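Local coordinates for galactose-binding lectin (PDB 2DVA), which binds galactose-containing carbohydrates as a homotetrameric legume lectin that carries manganese and calcium ions, at residues F69-K74 and V120-Y125; P81-I86 and S209-G214. All coordinates share one frame; numbering follows the deposited sequence.

Overall arrangement
Contact 1 (69-74 with 120-125) joins the two sheets of the subunit through its hydrophobic core, with its centre about 8 Å from the centre of the chain; contact 2 (81-86 with 209-214) is also buried but lies farther out, about 14 Å from that centre, where loops meet at the sugar site. Phenylalanines, a methionine and a threonine methyl make the first without a hydrogen bond; the second is glycine-rich backbone packing with one backbone hydrogen bond, its carboxylate and hydroxyl serving the sugar. Strands 117-123 and 84-91 pair in one sheet, and Phe122 N lies 2.8 Å from Ile85 O. Both reach the galactose, contact 1 with Tyr125 and contact 2 with Asp83 and Ser211.

Contact 1: F69-K74 and V120-Y125. With MN (manganese (II) ion), chain J; CA (calcium ion), chain I; GAL (beta-D-galactopyranose), chain E.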
# COMPACT_ATOMS: atom_id res chain seq x y z
N PHE A 69 -9.03 -5.24 -12.27
CA PHE A 69 -8.11 -5.56 -13.34
C PHE A 69 -8.63 -4.96 -14.64
O PHE A 69 -9.79 -4.56 -14.73
CB PHE A 69 -7.98 -7.08 -13.46
CG PHE A 69 -9.31 -7.80 -13.54
CD1 PHE A 69 -9.99 -7.90 -14.75
CD2 PHE A 69 -9.87 -8.38 -12.41
CE1 PHE A 69 -11.20 -8.57 -14.84
CE2 PHE A 69 -11.08 -9.05 -12.48
CZ PHE A 69 -11.75 -9.15 -13.70
N SER A 70 -7.77 -4.88 -15.64
CA SER A 70 -8.18 -4.35 -16.93
C SER A 70 -7.74 -5.32 -18.01
O SER A 70 -6.66 -5.91 -17.93
CB SER A 70 -7.57 -2.97 -17.19
OG SER A 70 -6.18 -3.05 -17.44
N PHE A 71 -8.59 -5.50 -19.01
CA PHE A 71 -8.28 -6.40 -20.10
C PHE A 71 -8.70 -5.81 -21.44
O PHE A 71 -9.34 -4.76 -21.50
CB PHE A 71 -8.99 -7.74 -19.88
CG PHE A 71 -10.49 -7.66 -19.98
CD1 PHE A 71 -11.12 -7.51 -21.23
CD2 PHE A 71 -11.28 -7.74 -18.84
CE1 PHE A 71 -12.51 -7.46 -21.33
CE2 PHE A 71 -12.67 -7.68 -18.93
CZ PHE A 71 -13.29 -7.54 -20.18
N GLU A 72 -8.33 -6.51 -22.51
CA GLU A 72 -8.70 -6.07 -23.84
C GLU A 72 -8.88 -7.27 -24.76
O GLU A 72 -8.08 -8.21 -24.74
CB GLU A 72 -7.62 -5.16 -24.43
CG GLU A 72 -7.99 -4.61 -25.82
CD GLU A 72 -6.80 -4.00 -26.56
OE1 GLU A 72 -5.97 -3.34 -25.91
OE2 GLU A 72 -6.72 -4.17 -27.80
N MET A 73 -9.94 -7.24 -25.54
CA MET A 73 -10.18 -8.28 -26.51
C MET A 73 -10.23 -7.57 -27.85
O MET A 73 -10.86 -6.52 -27.99
CB MET A 73 -11.48 -9.02 -26.21
CG MET A 73 -11.33 -9.95 -25.00
SD MET A 73 -12.73 -11.01 -24.71
CE MET A 73 -13.74 -9.95 -23.67
N LYS A 74 -9.53 -8.12 -28.84
CA LYS A 74 -9.46 -7.50 -30.15
C LYS A 74 -9.67 -8.48 -31.29
O LYS A 74 -9.12 -9.58 -31.29
CB LYS A 74 -8.10 -6.81 -30.31
CG LYS A 74 -7.99 -5.87 -31.49
CD LYS A 74 -6.68 -5.12 -31.40
CE LYS A 74 -6.52 -4.09 -32.51
NZ LYS A 74 -5.25 -3.31 -32.34
N VAL A 120 -15.93 -15.03 -12.93
CA VAL A 120 -16.70 -13.96 -13.55
C VAL A 120 -16.26 -13.98 -15.00
O VAL A 120 -15.11 -13.66 -15.32
CB VAL A 120 -16.35 -12.58 -12.96
CG1 VAL A 120 -17.15 -11.50 -13.69
CG2 VAL A 120 -16.65 -12.56 -11.47
N GLU A 121 -17.18 -14.35 -15.89
CA GLU A 121 -16.84 -14.43 -17.30
C GLU A 121 -17.28 -13.22 -18.11
O GLU A 121 -18.24 -12.53 -17.77
CB GLU A 121 -17.45 -15.71 -17.91
CG GLU A 121 -18.95 -15.77 -17.78
CD GLU A 121 -19.58 -16.79 -18.70
OE1 GLU A 121 -19.33 -18.00 -18.51
OE2 GLU A 121 -20.31 -16.38 -19.61
N PHE A 122 -16.54 -12.99 -19.19
CA PHE A 122 -16.77 -11.90 -20.13
C PHE A 122 -16.83 -12.66 -21.44
O PHE A 122 -15.85 -12.81 -22.16
CB PHE A 122 -15.59 -10.93 -20.08
CG PHE A 122 -15.39 -10.33 -18.73
CD1 PHE A 122 -16.10 -9.19 -18.35
CD2 PHE A 122 -14.56 -10.95 -17.80
CE1 PHE A 122 -15.99 -8.68 -17.06
CE2 PHE A 122 -14.45 -10.45 -16.50
CZ PHE A 122 -15.17 -9.31 -16.13
N ASP A 123 -18.03 -13.16 -21.70
CA ASP A 123 -18.36 -14.00 -22.83
C ASP A 123 -18.70 -13.28 -24.13
O ASP A 123 -19.62 -12.47 -24.16
CB ASP A 123 -19.53 -14.87 -22.43
CG ASP A 123 -19.52 -16.19 -23.11
OD1 ASP A 123 -19.02 -16.24 -24.25
OD2 ASP A 123 -20.00 -17.16 -22.50
N THR A 124 -17.99 -13.60 -25.22
CA THR A 124 -18.23 -12.95 -26.51
C THR A 124 -18.81 -13.85 -27.60
O THR A 124 -18.76 -13.49 -28.78
CB THR A 124 -16.95 -12.32 -27.07
OG1 THR A 124 -16.05 -13.35 -27.47
CG2 THR A 124 -16.28 -11.44 -26.02
N TYR A 125 -19.33 -15.01 -27.24
CA TYR A 125 -19.93 -15.91 -28.22
C TYR A 125 -21.05 -16.70 -27.57
O TYR A 125 -20.90 -17.18 -26.46
CB TYR A 125 -18.88 -16.87 -28.80
CG TYR A 125 -19.49 -17.86 -29.78
CD1 TYR A 125 -20.04 -19.06 -29.32
CD2 TYR A 125 -19.60 -17.56 -31.14
CE1 TYR A 125 -20.68 -19.94 -30.19
CE2 TYR A 125 -20.25 -18.43 -32.02
CZ TYR A 125 -20.79 -19.62 -31.54
OH TYR A 125 -21.44 -20.49 -32.38
MN MN J . -21.55 -17.45 -21.03
CA CA I . -19.84 -18.65 -24.70
C1 GAL E . -17.28 -23.09 -32.02
C2 GAL E . -17.07 -23.05 -30.52
C3 GAL E . -17.57 -21.72 -29.91
C4 GAL E . -16.91 -20.43 -30.63
C5 GAL E . -17.29 -20.50 -32.15
C6 GAL E . -17.03 -19.53 -33.27
O2 GAL E . -17.75 -24.18 -30.02
O3 GAL E . -17.22 -21.70 -28.53
O4 GAL E . -15.47 -20.47 -30.60
O5 GAL E . -16.77 -21.82 -32.68
O6 GAL E . -17.59 -19.28 -34.54
O HOH W 1 -20.33 -19.36 -20.49
O HOH W 2 -19.10 -20.19 -22.67
O HOH W 3 -17.46 -18.12 -25.52
O HOH W 4 -23.27 -17.58 -19.50
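Phe71 drives the edge of its ring into the face of Phe122, an edge-to-face pair with ring centroids 4.8 Å apart and planes inclined at 55°. Phe71 CE2 sits over the middle of the Phe122 ring, and Phe71 CZ comes within 3.7 Å of Phe122 CD1. Phe71 CB already points at 120-125, and with CG between the backbone N and the carbonyl carbon (chi1 67°) the outer CE2-CZ edge meets Phe122. Phe69 approaches Phe122 from the opposite direction, bringing the rim of its ring to 4.1 Å between Phe69 CZ and Phe122 CE2.

Aliphatic packing continues the seam. Met73 bends at its thioether so that SD and CE meet the methyl of Thr124 tip to tip, with Met73 CE 3.8 Å from Thr124 CG2. Threonine suits this border because its methyl faces the core while OG1 hydrogen-bonds to Gln216 and to Pro81 O.

No hydrogen bond joins the two strands, which belong to the facing sheets of the legume lectin sandwich, a jelly-roll fold; large side chains span the 10.6 Å between their axes.

Metal coordination occupies the other side of strand 120-123. Asp123 bridges both ions: OD2 is 2.2 Å from manganese and also binds calcium, as does OD1. Glu121 OE2 joins at manganese with Asp132 and His137, whereas Tyr125 O joins at calcium with Asn127 and Asp132. An Asx turn, Tyr125 N to Asp123 OD1, braces this loop, and galactose packs its C-H groups on one face of the Tyr125 ring, C4 over the centre, a CH-pi contact.

Contact 2: P81-I86 and S209-G214; sequences PADGII and SGSLGG. With GAL (beta-D-galactopyranose), chain E; MGC (methyl 2-acetamido-2-deoxy-alpha-D-galactopyranoside), chain B.
Asp83 and Ser211 grip the galactose from the two loops that meet here, in the combining site of the legume lectin fold. The carboxylate of Asp83 accepts two sugar hydroxyls, one on each oxygen: GAL O3 donates to OD1 and GAL O4 to OD2, both at 2.6 Å. A short acidic side chain suits this place, since its two acceptors span neighbouring hydroxyls of the sugar. Ser211 OG donates to the ring oxygen GAL O5 at 2.9 Å, and Ala82 CB lies 3.6 Å from GAL O4. Asn127 ND2 and Asp80 OD2 hydrogen-bond to the galactose as well. Beyond it, Gly213 N donates to O4 of the second sugar, MGC, at 2.7 Å.

The backbone sets these groups in place. Asp83 follows a cis peptide bond from Ala82, and its N donates to Ser209 O at 3.0 Å, tying the two loops together beside the carboxylate. Asp83 also touches Tyr125 and Asn127 of the calcium loop, consistent with the metal site helping to shape the pocket. Glycines suit the tight wall: Gly214 CA packs 3.9 Å from Ala82 CB and lies close to GAL O4, while Gly210 CA is 3.6 Å from Asp83 OD2, and these bare CA atoms let loops and sugar close up. Gly84 takes a backbone conformation (phi 135°, psi 180°) readily open only to glycine.

Farther out, Ser209 OG is held by Gly103 O. Loop 209-214 is closed by Ser211 N to Gly214 O and by an ST motif in which Gly214 N donates back to Ser211 OG at 2.9 Å, with an angle of 144° at the hydrogen.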
# COMPACT_ATOMS: atom_id res chain seq x y z
N PRO A 81 -14.75 -13.51 -33.59
CA PRO A 81 -14.25 -13.05 -32.29
C PRO A 81 -14.78 -13.88 -31.12
O PRO A 81 -15.88 -13.63 -30.64
CB PRO A 81 -14.73 -11.60 -32.23
CG PRO A 81 -14.79 -11.19 -33.68
CD PRO A 81 -15.43 -12.41 -34.30
N ALA A 82 -13.99 -14.85 -30.68
CA ALA A 82 -14.38 -15.73 -29.57
C ALA A 82 -13.11 -16.17 -28.84
O ALA A 82 -12.02 -16.04 -29.38
CB ALA A 82 -15.14 -16.93 -30.11
N ASP A 83 -13.23 -16.72 -27.62
CA ASP A 83 -14.51 -16.93 -26.93
C ASP A 83 -14.75 -16.03 -25.72
O ASP A 83 -15.89 -15.87 -25.28
CB ASP A 83 -14.60 -18.39 -26.48
CG ASP A 83 -15.12 -19.30 -27.57
OD1 ASP A 83 -16.35 -19.46 -27.67
OD2 ASP A 83 -14.29 -19.84 -28.33
N GLY A 84 -13.69 -15.44 -25.18
CA GLY A 84 -13.85 -14.57 -24.03
C GLY A 84 -12.83 -14.83 -22.93
O GLY A 84 -11.98 -15.71 -23.05
N ILE A 85 -12.94 -14.06 -21.86
CA ILE A 85 -12.03 -14.15 -20.74
C ILE A 85 -12.79 -14.42 -19.44
O ILE A 85 -13.89 -13.91 -19.23
CB ILE A 85 -11.27 -12.82 -20.55
CG1 ILE A 85 -10.52 -12.45 -21.83
CG2 ILE A 85 -10.33 -12.93 -19.36
CD1 ILE A 85 -9.67 -11.20 -21.71
N ILE A 86 -12.20 -15.24 -18.56
CA ILE A 86 -12.84 -15.49 -17.29
C ILE A 86 -11.87 -15.32 -16.13
O ILE A 86 -10.75 -15.83 -16.15
CB ILE A 86 -13.48 -16.90 -17.20
CG1 ILE A 86 -14.18 -17.05 -15.84
CG2 ILE A 86 -12.44 -17.99 -17.39
CD1 ILE A 86 -15.03 -18.29 -15.68
N SER A 209 -9.88 -18.75 -24.17
CA SER A 209 -9.76 -19.84 -25.14
C SER A 209 -10.41 -19.48 -26.47
O SER A 209 -11.06 -18.46 -26.60
CB SER A 209 -10.42 -21.10 -24.57
OG SER A 209 -11.78 -20.84 -24.23
N GLY A 210 -10.20 -20.36 -27.45
CA GLY A 210 -10.76 -20.16 -28.77
C GLY A 210 -11.03 -21.53 -29.37
O GLY A 210 -10.76 -22.55 -28.73
N SER A 211 -11.57 -21.57 -30.58
CA SER A 211 -11.85 -22.83 -31.25
C SER A 211 -11.15 -22.83 -32.61
O SER A 211 -10.21 -22.06 -32.82
CB SER A 211 -13.36 -23.02 -31.42
OG SER A 211 -13.93 -21.99 -32.21
N LEU A 212 -11.59 -23.68 -33.52
CA LEU A 212 -10.97 -23.71 -34.85
C LEU A 212 -11.30 -22.42 -35.58
O LEU A 212 -10.41 -21.78 -36.15
CB LEU A 212 -11.46 -24.92 -35.66
CG LEU A 212 -10.77 -25.15 -37.01
CD1 LEU A 212 -10.88 -26.61 -37.43
CD2 LEU A 212 -11.38 -24.25 -38.08
N GLY A 213 -12.57 -22.03 -35.55
CA GLY A 213 -12.98 -20.81 -36.23
C GLY A 213 -13.14 -19.59 -35.34
O GLY A 213 -13.17 -18.47 -35.83
N GLY A 214 -13.25 -19.81 -34.03
CA GLY A 214 -13.41 -18.70 -33.11
C GLY A 214 -12.11 -18.32 -32.43
O GLY A 214 -11.62 -19.06 -31.57
C1 GAL E . -17.28 -23.09 -32.02
C2 GAL E . -17.07 -23.05 -30.52
C3 GAL E . -17.57 -21.72 -29.91
C4 GAL E . -16.91 -20.43 -30.63
C5 GAL E . -17.29 -20.50 -32.15
C6 GAL E . -17.03 -19.53 -33.27
O2 GAL E . -17.75 -24.18 -30.02
O3 GAL E . -17.22 -21.70 -28.53
O4 GAL E . -15.47 -20.47 -30.60
O5 GAL E . -16.77 -21.82 -32.68
O6 GAL E . -17.59 -19.28 -34.54
O6 MGC B . -15.38 -24.47 -38.80
C6 MGC B . -15.40 -23.73 -37.60
C5 MGC B . -16.11 -24.47 -36.46
O5 MGC B . -15.53 -25.87 -36.24
C1 MGC B . -16.20 -26.74 -35.23
O1 MGC B . -17.58 -26.95 -35.63
CM MGC B . -17.96 -27.92 -36.80
C2 MGC B . -16.10 -26.03 -33.87
N2 MGC B . -16.76 -26.93 -32.99
C7 MGC B . -16.38 -27.22 -31.70
O7 MGC B . -15.20 -27.11 -31.29
C8 MGC B . -17.46 -27.70 -30.75
C3 MGC B . -16.72 -24.62 -33.96
O3 MGC B . -16.50 -24.03 -32.74
C4 MGC B . -16.04 -23.69 -35.07
O4 MGC B . -14.68 -23.44 -34.64